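Local coordinates for protein Emp46p (Saccharomyces cerevisiae, PDB 2A6V) that serves as a cargo receptor involved in glycoprotein secretion, through a carbohydrate recognition domain of the legume-like lectin family, at residues I68-R73 against L85-K90; T159-Y164 against M176-C181; L167-L172 against Q183-K188. All coordinates share one frame; numbering follows the deposited sequence.

Contact 1. Residues I68-R73 against L85-K90; sequences IEWTFR and LAFWLK
Phe-87 comes over one face of the Trp-70 indole, its ring plane oblique to it, in the core of the beta sandwich, where strand 68-73 of one sheet lies over strand 85-90 of the other. The two segment axes pass 10.1 Å apart at 170°, and no hydrogen bond joins the segments directly; the direct contacts are between side chains, with one water bridge besides. Trp-70 can be traced outward. Its CB lies 3.5 Å from Phe-87 CE1. With CG anti to the carbonyl carbon (chi1 -70°), the indole turns one face to the phenyl ring, and Trp-70 CG approaches Phe-87 CE1 to 3.4 Å. Further round the five-membered ring, Trp-70 CD1 is 3.5 Å from Phe-87 CD1, the atom that sits above the indole plane towards its rim. The planes make 45°, an oblique pair that is neither stacked nor T-shaped. At the tip of the phenyl ring, Phe-72, completing the aromatic cluster, brings CD2 to 3.9 Å from Phe-87 CZ, while Leu-85 CD2 touches Phe-72 CD1 at 3.6 Å. At the opposite end of the segment Ile-68 and Leu-89 slide past each other, Ile-68 CD1 touching Leu-89 CD2. Leu-115 and Thr-199, from the strands flanking 84-90, also touch Phe-87. The polar tip of the indole is satisfied through water: Trp-70 NE1 donates to a molecule 2.9 Å away, which in turn donates to the carbonyl oxygen of Trp-88.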
loop_
_atom_site.group_PDB
_atom_site.type_symbol
_atom_site.label_atom_id
_atom_site.label_comp_id
_atom_site.label_asym_id
_atom_site.label_seq_id
_atom_site.Cartn_x
_atom_site.Cartn_y
_atom_site.Cartn_z
ATOM N N ILE A 68 10.373 -2.601 -0.791
ATOM C CA ILE A 68 9.160 -3.040 -0.115
ATOM C C ILE A 68 8.389 -3.909 -1.080
ATOM O O ILE A 68 8.142 -3.524 -2.229
ATOM C CB ILE A 68 8.298 -1.860 0.315
ATOM C CG1 ILE A 68 9.036 -1.007 1.366
ATOM C CG2 ILE A 68 6.968 -2.376 0.848
ATOM C CD1 ILE A 68 8.353 0.313 1.657
ATOM N N GLU A 69 7.983 -5.076 -0.616
ATOM C CA GLU A 69 7.205 -6.005 -1.401
ATOM C C GLU A 69 5.926 -6.297 -0.647
ATOM O O GLU A 69 5.984 -6.849 0.453
ATOM C CB GLU A 69 7.966 -7.298 -1.618
ATOM C CG GLU A 69 9.175 -7.164 -2.505
ATOM C CD GLU A 69 9.939 -8.468 -2.645
ATOM O OE1 GLU A 69 9.775 -9.392 -1.804
ATOM O OE2 GLU A 69 10.730 -8.553 -3.603
ATOM N N TRP A 70 4.791 -5.920 -1.220
ATOM C CA TRP A 70 3.471 -6.285 -0.721
ATOM C C TRP A 70 2.858 -7.354 -1.606
ATOM O O TRP A 70 2.837 -7.181 -2.831
ATOM C CB TRP A 70 2.541 -5.081 -0.758
ATOM C CG TRP A 70 2.827 -3.978 0.218
ATOM C CD1 TRP A 70 3.546 -2.838 -0.013
ATOM C CD2 TRP A 70 2.359 -3.890 1.563
ATOM N NE1 TRP A 70 3.552 -2.047 1.112
ATOM C CE2 TRP A 70 2.821 -2.669 2.093
ATOM C CE3 TRP A 70 1.576 -4.706 2.374
ATOM C CZ2 TRP A 70 2.535 -2.262 3.390
ATOM C CZ3 TRP A 70 1.317 -4.305 3.669
ATOM C CH2 TRP A 70 1.773 -3.092 4.158
ATOM N N THR A 71 2.362 -8.452 -1.027
ATOM C CA THR A 71 1.674 -9.491 -1.756
ATOM C C THR A 71 0.220 -9.370 -1.376
ATOM O O THR A 71 -0.120 -9.427 -0.188
ATOM C CB THR A 71 2.229 -10.859 -1.394
ATOM O OG1 THR A 71 3.616 -10.904 -1.762
ATOM C CG2 THR A 71 1.515 -11.958 -2.162
ATOM N N PHE A 72 -0.635 -9.217 -2.369
ATOM C CA PHE A 72 -2.027 -8.855 -2.142
ATOM C C PHE A 72 -2.927 -9.523 -3.173
ATOM O O PHE A 72 -2.469 -10.028 -4.192
ATOM C CB PHE A 72 -2.179 -7.315 -2.248
ATOM C CG PHE A 72 -2.023 -6.807 -3.652
ATOM C CD1 PHE A 72 -3.112 -6.740 -4.503
ATOM C CD2 PHE A 72 -0.767 -6.478 -4.142
ATOM C CE1 PHE A 72 -2.949 -6.353 -5.816
ATOM C CE2 PHE A 72 -0.625 -6.076 -5.466
ATOM C CZ PHE A 72 -1.725 -6.006 -6.273
ATOM N N ARG A 73 -4.217 -9.520 -2.923
ATOM C CA ARG A 73 -5.180 -9.823 -3.959
ATOM C C ARG A 73 -6.514 -9.143 -3.688
ATOM O O ARG A 73 -6.796 -8.710 -2.575
ATOM C CB ARG A 73 -5.378 -11.330 -4.115
ATOM C CG ARG A 73 -6.003 -11.991 -2.903
ATOM C CD ARG A 73 -6.007 -13.497 -3.023
ATOM N NE ARG A 73 -6.561 -14.076 -1.810
ATOM C CZ ARG A 73 -6.495 -15.353 -1.485
ATOM N NH1 ARG A 73 -5.969 -16.247 -2.295
ATOM N NH2 ARG A 73 -7.015 -15.741 -0.330
ATOM N N LEU A 85 -7.610 -0.199 -3.196
ATOM C CA LEU A 85 -6.540 -0.653 -2.327
ATOM C C LEU A 85 -5.327 0.260 -2.497
ATOM O O LEU A 85 -4.828 0.461 -3.611
ATOM C CB LEU A 85 -6.192 -2.087 -2.695
ATOM C CG LEU A 85 -4.916 -2.673 -2.106
ATOM C CD1 LEU A 85 -4.957 -2.834 -0.602
ATOM C CD2 LEU A 85 -4.642 -4.043 -2.740
ATOM N N ALA A 86 -4.866 0.843 -1.405
ATOM C CA ALA A 86 -3.778 1.823 -1.397
ATOM C C ALA A 86 -2.571 1.337 -0.628
ATOM O O ALA A 86 -2.715 0.664 0.404
ATOM C CB ALA A 86 -4.262 3.164 -0.839
ATOM N N PHE A 87 -1.388 1.688 -1.116
ATOM C CA PHE A 87 -0.128 1.468 -0.427
ATOM C C PHE A 87 0.501 2.817 -0.189
ATOM O O PHE A 87 0.605 3.602 -1.130
ATOM C CB PHE A 87 0.768 0.565 -1.261
ATOM C CG PHE A 87 0.167 -0.772 -1.488
ATOM C CD1 PHE A 87 0.281 -1.763 -0.525
ATOM C CD2 PHE A 87 -0.541 -1.049 -2.647
ATOM C CE1 PHE A 87 -0.305 -2.995 -0.722
ATOM C CE2 PHE A 87 -1.123 -2.276 -2.839
ATOM C CZ PHE A 87 -1.007 -3.260 -1.869
ATOM N N TRP A 88 0.949 3.053 1.035
ATOM C CA TRP A 88 1.313 4.374 1.496
ATOM C C TRP A 88 2.753 4.437 1.985
ATOM O O TRP A 88 3.240 3.512 2.667
ATOM C CB TRP A 88 0.448 4.770 2.680
ATOM C CG TRP A 88 -1.013 4.741 2.469
ATOM C CD1 TRP A 88 -1.836 3.698 2.727
ATOM C CD2 TRP A 88 -1.848 5.801 1.982
ATOM N NE1 TRP A 88 -3.133 4.027 2.426
ATOM C CE2 TRP A 88 -3.167 5.316 1.964
ATOM C CE3 TRP A 88 -1.616 7.119 1.568
ATOM C CZ2 TRP A 88 -4.253 6.099 1.556
ATOM C CZ3 TRP A 88 -2.704 7.892 1.145
ATOM C CH2 TRP A 88 -3.998 7.367 1.146
ATOM N N LEU A 89 3.407 5.538 1.650
ATOM C CA LEU A 89 4.611 6.001 2.328
ATOM C C LEU A 89 4.305 7.441 2.729
ATOM O O LEU A 89 4.135 8.282 1.850
ATOM C CB LEU A 89 5.826 5.957 1.390
ATOM C CG LEU A 89 6.248 4.618 0.805
ATOM C CD1 LEU A 89 7.537 4.800 0.012
ATOM C CD2 LEU A 89 6.463 3.581 1.869
ATOM N N LYS A 90 4.182 7.730 4.020
ATOM C CA LYS A 90 3.750 9.062 4.475
ATOM C C LYS A 90 4.710 9.651 5.511
ATOM O O LYS A 90 5.318 8.925 6.282
ATOM C CB LYS A 90 2.345 8.972 5.068
ATOM C CG LYS A 90 1.273 8.596 4.054
ATOM C CD LYS A 90 -0.121 9.172 4.338
ATOM C CE LYS A 90 -0.501 9.092 5.793
ATOM N NZ LYS A 90 -1.846 9.653 6.022
HETATM O O HOH W 1 3.349 0.790 1.704
#

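Contact 2. Residues T159-Y164 against M176-C181; sequences TLRLTY and MDNRVC. With EDO (1,2-ethanediol), chain E.
Arg-161 presents one face of its guanidinium to the amide of Asn-178, whose OD1 hovers over that face, 3.5 Å from Arg-161 NH1. The two planes are 43° apart, so the amide is tilted against the guanidinium rather than laid flat on it. The stronger polar partner of this arginine is Glu-69, which takes NE in a salt bridge. A second guanidinium, that of Arg-179, has Met-176 O above one face, towards the rim, and a bound 1,2-ethanediol nearby that donates its two hydroxyls to the carbonyls of Arg-179 and Val-180.

A pair of bonds ties the backbone of Thr-159 to Asp-177. Thr-159 N donates a hydrogen bond to Asp-177 OD1 (2.9 Å, 158° at the hydrogen), nearly along the C-O axis of the carboxylate, whose other oxygen, OD2, is held by Ser-158 OG. In return, Asp-177 N donates to Thr-159 O at 2.9 Å. The same carbonyl accepts a hydrogen bond from a water 2.9 Å away, which also accepts from Asn-178 N and thus spans the two segments.

On the buried side, Leu-160 and Met-176 form an antiparallel non-hydrogen-bonded pair. The methionine chain bends at chi2 (-66°) and again at chi3, carrying SD to 3.9 Å from Leu-160 CB; SD also touches CG and CD1 of that leucine.

Met-176 N bonds to Arg-179 O at 2.9 Å and Arg-179 N returns to Met-176 O at 3.0 Å, while Asp-177 and Asn-178 both have positive phi and psi. This is the type I' turn of a beta hairpin with a two-residue loop, 171-176 with 179-184, its first strand paired with 158-165, at the edge of a sheet of the lectin beta sandwich.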
loop_
_atom_site.group_PDB
_atom_site.type_symbol
_atom_site.label_atom_id
_atom_site.label_comp_id
_atom_site.label_asym_id
_atom_site.label_seq_id
_atom_site.Cartn_x
_atom_site.Cartn_y
_atom_site.Cartn_z
ATOM N N THR A 159 2.274 -9.326 -6.544
ATOM C CA THR A 159 3.283 -8.668 -5.727
ATOM C C THR A 159 3.609 -7.302 -6.286
ATOM O O THR A 159 3.996 -7.178 -7.451
ATOM C CB THR A 159 4.553 -9.507 -5.635
ATOM O OG1 THR A 159 4.255 -10.707 -4.899
ATOM C CG2 THR A 159 5.673 -8.792 -4.846
ATOM N N LEU A 160 3.431 -6.291 -5.455
ATOM C CA LEU A 160 3.887 -4.945 -5.719
ATOM C C LEU A 160 5.263 -4.826 -5.118
ATOM O O LEU A 160 5.453 -5.090 -3.920
ATOM C CB LEU A 160 2.906 -3.938 -5.094
ATOM C CG LEU A 160 3.286 -2.459 -5.178
ATOM C CD1 LEU A 160 2.028 -1.614 -5.265
ATOM C CD2 LEU A 160 4.170 -2.056 -4.004
ATOM N N ARG A 161 6.250 -4.472 -5.936
ATOM C CA ARG A 161 7.605 -4.302 -5.460
ATOM C C ARG A 161 8.068 -2.885 -5.730
ATOM O O ARG A 161 8.158 -2.461 -6.893
ATOM C CB ARG A 161 8.572 -5.282 -6.124
ATOM C CG ARG A 161 9.982 -5.049 -5.624
ATOM C CD ARG A 161 11.050 -5.823 -6.352
ATOM N NE ARG A 161 10.919 -7.241 -6.088
ATOM C CZ ARG A 161 11.333 -8.217 -6.898
ATOM N NH1 ARG A 161 11.914 -7.953 -8.072
ATOM N NH2 ARG A 161 11.153 -9.485 -6.530
ATOM N N LEU A 162 8.383 -2.162 -4.669
ATOM C CA LEU A 162 8.836 -0.786 -4.744
ATOM C C LEU A 162 10.300 -0.767 -4.346
ATOM O O LEU A 162 10.641 -1.159 -3.231
ATOM C CB LEU A 162 8.013 0.096 -3.795
ATOM C CG LEU A 162 8.309 1.604 -3.744
ATOM C CD1 LEU A 162 7.148 2.373 -3.151
ATOM C CD2 LEU A 162 9.548 1.885 -2.947
ATOM N N THR A 163 11.164 -0.355 -5.268
ATOM C CA THR A 163 12.599 -0.221 -4.981
ATOM C C THR A 163 12.959 1.262 -5.041
ATOM O O THR A 163 12.502 1.969 -5.922
ATOM C CB THR A 163 13.467 -1.088 -5.948
ATOM O OG1 THR A 163 13.144 -0.819 -7.312
ATOM C CG2 THR A 163 13.163 -2.521 -5.819
ATOM N N TYR A 164 13.750 1.748 -4.090
ATOM C CA TYR A 164 14.051 3.163 -4.024
ATOM C C TYR A 164 15.494 3.338 -3.606
ATOM O O TYR A 164 15.913 2.803 -2.590
ATOM C CB TYR A 164 13.121 3.872 -3.039
ATOM C CG TYR A 164 13.523 5.284 -2.717
ATOM C CD1 TYR A 164 13.544 6.281 -3.692
ATOM C CD2 TYR A 164 13.911 5.627 -1.443
ATOM C CE1 TYR A 164 13.918 7.581 -3.372
ATOM C CE2 TYR A 164 14.285 6.919 -1.123
ATOM C CZ TYR A 164 14.297 7.887 -2.077
ATOM O OH TYR A 164 14.667 9.173 -1.715
ATOM N N MET A 176 4.892 -4.645 -10.763
ATOM C CA MET A 176 3.750 -5.491 -10.456
ATOM C C MET A 176 4.015 -6.835 -11.078
ATOM O O MET A 176 4.226 -6.942 -12.288
ATOM C CB MET A 176 2.458 -4.894 -10.994
ATOM C CG MET A 176 2.202 -3.459 -10.525
ATOM S SD MET A 176 1.922 -3.272 -8.762
ATOM C CE MET A 176 0.428 -4.057 -8.558
ATOM N N ASP A 177 4.024 -7.879 -10.262
ATOM C CA ASP A 177 4.344 -9.227 -10.734
ATOM C C ASP A 177 5.621 -9.230 -11.583
ATOM O O ASP A 177 5.669 -9.851 -12.639
ATOM C CB ASP A 177 3.127 -9.820 -11.445
ATOM C CG ASP A 177 1.985 -10.124 -10.501
ATOM O OD1 ASP A 177 2.239 -10.270 -9.282
ATOM O OD2 ASP A 177 0.826 -10.288 -10.903
ATOM N N ASN A 178 6.630 -8.510 -11.110
ATOM C CA ASN A 178 7.962 -8.457 -11.709
ATOM C C ASN A 178 8.033 -7.787 -13.072
ATOM O O ASN A 178 9.021 -7.947 -13.805
ATOM C CB ASN A 178 8.597 -9.845 -11.756
ATOM C CG ASN A 178 8.813 -10.423 -10.374
ATOM O OD1 ASN A 178 9.223 -9.716 -9.451
ATOM N ND2 ASN A 178 8.522 -11.704 -10.218
ATOM N N ARG A 179 7.013 -7.000 -13.392
ATOM C CA ARG A 179 6.964 -6.239 -14.641
ATOM C C ARG A 179 6.876 -4.779 -14.274
ATOM O O ARG A 179 6.107 -4.403 -13.394
ATOM C CB ARG A 179 5.751 -6.636 -15.489
ATOM C CG ARG A 179 5.635 -8.158 -15.781
ATOM C CD ARG A 179 4.672 -8.569 -16.874
ATOM N NE ARG A 179 3.395 -7.865 -16.785
ATOM C CZ ARG A 179 2.345 -8.237 -16.049
ATOM N NH1 ARG A 179 2.368 -9.311 -15.268
ATOM N NH2 ARG A 179 1.241 -7.498 -16.089
ATOM N N VAL A 180 7.638 -3.930 -14.943
ATOM C CA VAL A 180 7.694 -2.528 -14.567
ATOM C C VAL A 180 6.353 -1.845 -14.853
ATOM O O VAL A 180 5.793 -1.953 -15.942
ATOM C CB VAL A 180 8.876 -1.772 -15.224
ATOM C CG1 VAL A 180 8.867 -0.323 -14.832
ATOM C CG2 VAL A 180 10.203 -2.398 -14.782
ATOM N N CYS A 181 5.843 -1.177 -13.822
ATOM C CA CYS A 181 4.662 -0.331 -13.919
ATOM C C CYS A 181 5.114 1.104 -14.214
ATOM O O CYS A 181 4.639 1.729 -15.183
ATOM C CB CYS A 181 3.861 -0.439 -12.621
ATOM S SG CYS A 181 2.392 0.609 -12.521
HETATM C C1 EDO E . 2.679 -4.125 -15.070
HETATM O O1 EDO E . 3.411 -3.424 -14.081
HETATM C C2 EDO E . 2.039 -3.145 -16.046
HETATM O O2 EDO E . 3.041 -2.357 -16.709
HETATM O O HOH W 2 6.728 -7.260 -8.414
#

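Contact 3. Residues L167-L172 against Q183-K188; sequences LDNHLL and QTRKVK
Asp-168 O is gripped by two nitrogens of Arg-185: NE and NH2 each donate from 3.2 Å. The carbonyl oxygen lies in the guanidinium plane, so this is a side-on, two-pronged grip on a single atom. Arg-185 NH2 adds a weak hydrogen bond to Asp-168 OD1 at 3.4 Å, part of a salt bridge, with the carboxylate turned almost perpendicular to the guanidinium. Leu-171 packs over one face of the guanidinium, its CD1 4.0 Å from the plane and over its centre. The arginine chain runs extended from CG to NE, passing Asn-169 O.

Regular strand pairing begins at Leu-172 and Thr-184, a hydrogen-bonded antiparallel pair. Leu-172 N reaches Thr-184 O at 2.8 Å in a nearly straight bond (177° at the hydrogen), and Thr-184 N answers to Leu-172 O at 2.9 Å. Beyond it, Thr-184 OG1 accepts from Lys-186 N, forming an ST turn as the strand ends.

His-170 offers one ring face to Lys-188, whose CG stands 3.9 Å from the ring centroid, 23° off the normal, as a CH-pi contact; Tyr-164 OH holds the ring's ND1. Together these contacts close the open end of an antiparallel beta hairpin, opposite its turn, at the surface of the domain.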
loop_
_atom_site.group_PDB
_atom_site.type_symbol
_atom_site.label_atom_id
_atom_site.label_comp_id
_atom_site.label_asym_id
_atom_site.label_seq_id
_atom_site.Cartn_x
_atom_site.Cartn_y
_atom_site.Cartn_z
ATOM N N LEU A 167 20.819 7.001 -3.609
ATOM C CA LEU A 167 22.184 7.067 -4.139
ATOM C C LEU A 167 22.243 7.066 -5.672
ATOM O O LEU A 167 23.253 7.451 -6.270
ATOM C CB LEU A 167 23.034 5.925 -3.575
ATOM C CG LEU A 167 23.067 5.898 -2.036
ATOM C CD1 LEU A 167 23.915 4.751 -1.547
ATOM C CD2 LEU A 167 23.530 7.235 -1.458
ATOM N N ASP A 168 21.171 6.620 -6.306
ATOM C CA ASP A 168 21.016 6.705 -7.755
ATOM C C ASP A 168 20.062 7.861 -8.132
ATOM O O ASP A 168 19.184 7.699 -8.987
ATOM C CB ASP A 168 20.508 5.341 -8.243
ATOM C CG ASP A 168 20.512 5.187 -9.734
ATOM O OD1 ASP A 168 21.275 5.881 -10.444
ATOM O OD2 ASP A 168 19.763 4.341 -10.274
ATOM N N ASN A 169 20.283 9.022 -7.507
ATOM C CA ASN A 169 19.440 10.210 -7.647
ATOM C C ASN A 169 17.960 9.889 -7.476
ATOM O O ASN A 169 17.119 10.303 -8.285
ATOM C CB ASN A 169 19.692 10.927 -8.987
ATOM C CG ASN A 169 19.247 12.390 -8.963
ATOM O OD1 ASN A 169 19.160 13.010 -7.896
ATOM N ND2 ASN A 169 18.939 12.933 -10.134
ATOM N N HIS A 170 17.665 9.113 -6.436
ATOM C CA HIS A 170 16.284 8.864 -5.999
ATOM C C HIS A 170 15.452 8.076 -6.999
ATOM O O HIS A 170 14.243 8.296 -7.122
ATOM C CB HIS A 170 15.605 10.203 -5.672
ATOM C CG HIS A 170 16.291 10.948 -4.580
ATOM N ND1 HIS A 170 16.166 10.598 -3.255
ATOM C CD2 HIS A 170 17.152 11.992 -4.616
ATOM C CE1 HIS A 170 16.902 11.409 -2.518
ATOM N NE2 HIS A 170 17.516 12.260 -3.322
ATOM N N LEU A 171 16.080 7.153 -7.711
ATOM C CA LEU A 171 15.336 6.287 -8.608
ATOM C C LEU A 171 14.397 5.412 -7.779
ATOM O O LEU A 171 14.841 4.675 -6.915
ATOM C CB LEU A 171 16.270 5.421 -9.438
ATOM C CG LEU A 171 15.598 4.530 -10.479
ATOM C CD1 LEU A 171 14.796 5.332 -11.508
ATOM C CD2 LEU A 171 16.605 3.647 -11.159
ATOM N N LEU A 172 13.107 5.532 -8.068
ATOM C CA LEU A 172 12.070 4.660 -7.536
ATOM C C LEU A 172 11.485 3.861 -8.696
ATOM O O LEU A 172 11.061 4.427 -9.715
ATOM C CB LEU A 172 10.984 5.488 -6.875
ATOM C CG LEU A 172 9.969 4.675 -6.066
ATOM C CD1 LEU A 172 9.478 5.488 -4.905
ATOM C CD2 LEU A 172 8.789 4.209 -6.956
ATOM N N GLN A 183 8.779 4.008 -13.454
ATOM C CA GLN A 183 9.993 4.437 -12.768
ATOM C C GLN A 183 9.978 5.955 -12.722
ATOM O O GLN A 183 9.395 6.605 -13.599
ATOM C CB GLN A 183 11.276 3.947 -13.459
ATOM C CG GLN A 183 11.361 2.450 -13.654
ATOM C CD GLN A 183 12.744 1.985 -14.106
ATOM O OE1 GLN A 183 13.740 2.217 -13.419
ATOM N NE2 GLN A 183 12.795 1.313 -15.256
ATOM N N THR A 184 10.574 6.510 -11.687
ATOM C CA THR A 184 10.512 7.951 -11.455
ATOM C C THR A 184 11.660 8.386 -10.563
ATOM O O THR A 184 12.224 7.582 -9.818
ATOM C CB THR A 184 9.166 8.326 -10.787
ATOM O OG1 THR A 184 9.089 9.745 -10.580
ATOM C CG2 THR A 184 9.038 7.720 -9.384
ATOM N N ARG A 185 11.984 9.673 -10.628
ATOM C CA ARG A 185 12.921 10.299 -9.699
ATOM C C ARG A 185 12.253 11.455 -8.936
ATOM O O ARG A 185 12.921 12.213 -8.244
ATOM C CB ARG A 185 14.158 10.765 -10.464
ATOM C CG ARG A 185 15.109 9.639 -10.773
ATOM C CD ARG A 185 16.419 10.070 -11.376
ATOM N NE ARG A 185 17.420 8.997 -11.299
ATOM C CZ ARG A 185 17.692 8.130 -12.261
ATOM N NH1 ARG A 185 17.057 8.168 -13.426
ATOM N NH2 ARG A 185 18.620 7.210 -12.068
ATOM N N LYS A 186 10.923 11.536 -9.019
ATOM C CA LYS A 186 10.147 12.619 -8.411
ATOM C C LYS A 186 9.916 12.460 -6.910
ATOM O O LYS A 186 9.653 13.442 -6.210
ATOM C CB LYS A 186 8.774 12.725 -9.086
ATOM C CG LYS A 186 8.815 13.141 -10.542
ATOM C CD LYS A 186 7.429 13.549 -11.043
ATOM C CE LYS A 186 7.517 14.232 -12.408
ATOM N NZ LYS A 186 6.169 14.523 -12.980
ATOM N N VAL A 187 9.946 11.222 -6.427
ATOM C CA VAL A 187 9.736 10.948 -5.007
ATOM C C VAL A 187 11.106 10.980 -4.316
ATOM O O VAL A 187 11.928 10.088 -4.519
ATOM C CB VAL A 187 9.029 9.583 -4.776
ATOM C CG1 VAL A 187 8.470 9.502 -3.358
ATOM C CG2 VAL A 187 7.915 9.354 -5.791
ATOM N N LYS A 188 11.351 12.015 -3.517
ATOM C CA LYS A 188 12.651 12.193 -2.875
ATOM C C LYS A 188 12.605 12.213 -1.349
ATOM O O LYS A 188 13.636 12.076 -0.706
ATOM C CB LYS A 188 13.298 13.489 -3.359
ATOM C CG LYS A 188 13.676 13.468 -4.818
ATOM C CD LYS A 188 14.191 14.821 -5.273
ATOM C CE LYS A 188 13.738 15.151 -6.688
ATOM N NZ LYS A 188 14.635 14.521 -7.691
HETATM O O HOH W 3 11.548 8.824 -6.992
#

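Contact 1 joins the two sheets of the sandwich near the centre of the chain, whereas contacts 2 and 3 lie within one of them, towards its edge. Within that sheet the order from 66-75 to the edge is 158-165, 171-176, 179-184, each strand antiparallel to the next. Centres of contacts 1 and 2 are 11 Å apart, those of 2 and 3 15 Å, and those of 1 and 3 18 Å. Contact 1 closes before the others open, while the segments of contacts 2 and 3 alternate along the chain. Leu-160 CD1 packs on Phe-87 CD2, coupling contact 2 to the core. The three contacts thus step from the buried aromatic layer, centred 2 Å from the centre of the chain, out to the edge hairpin at 18 Å.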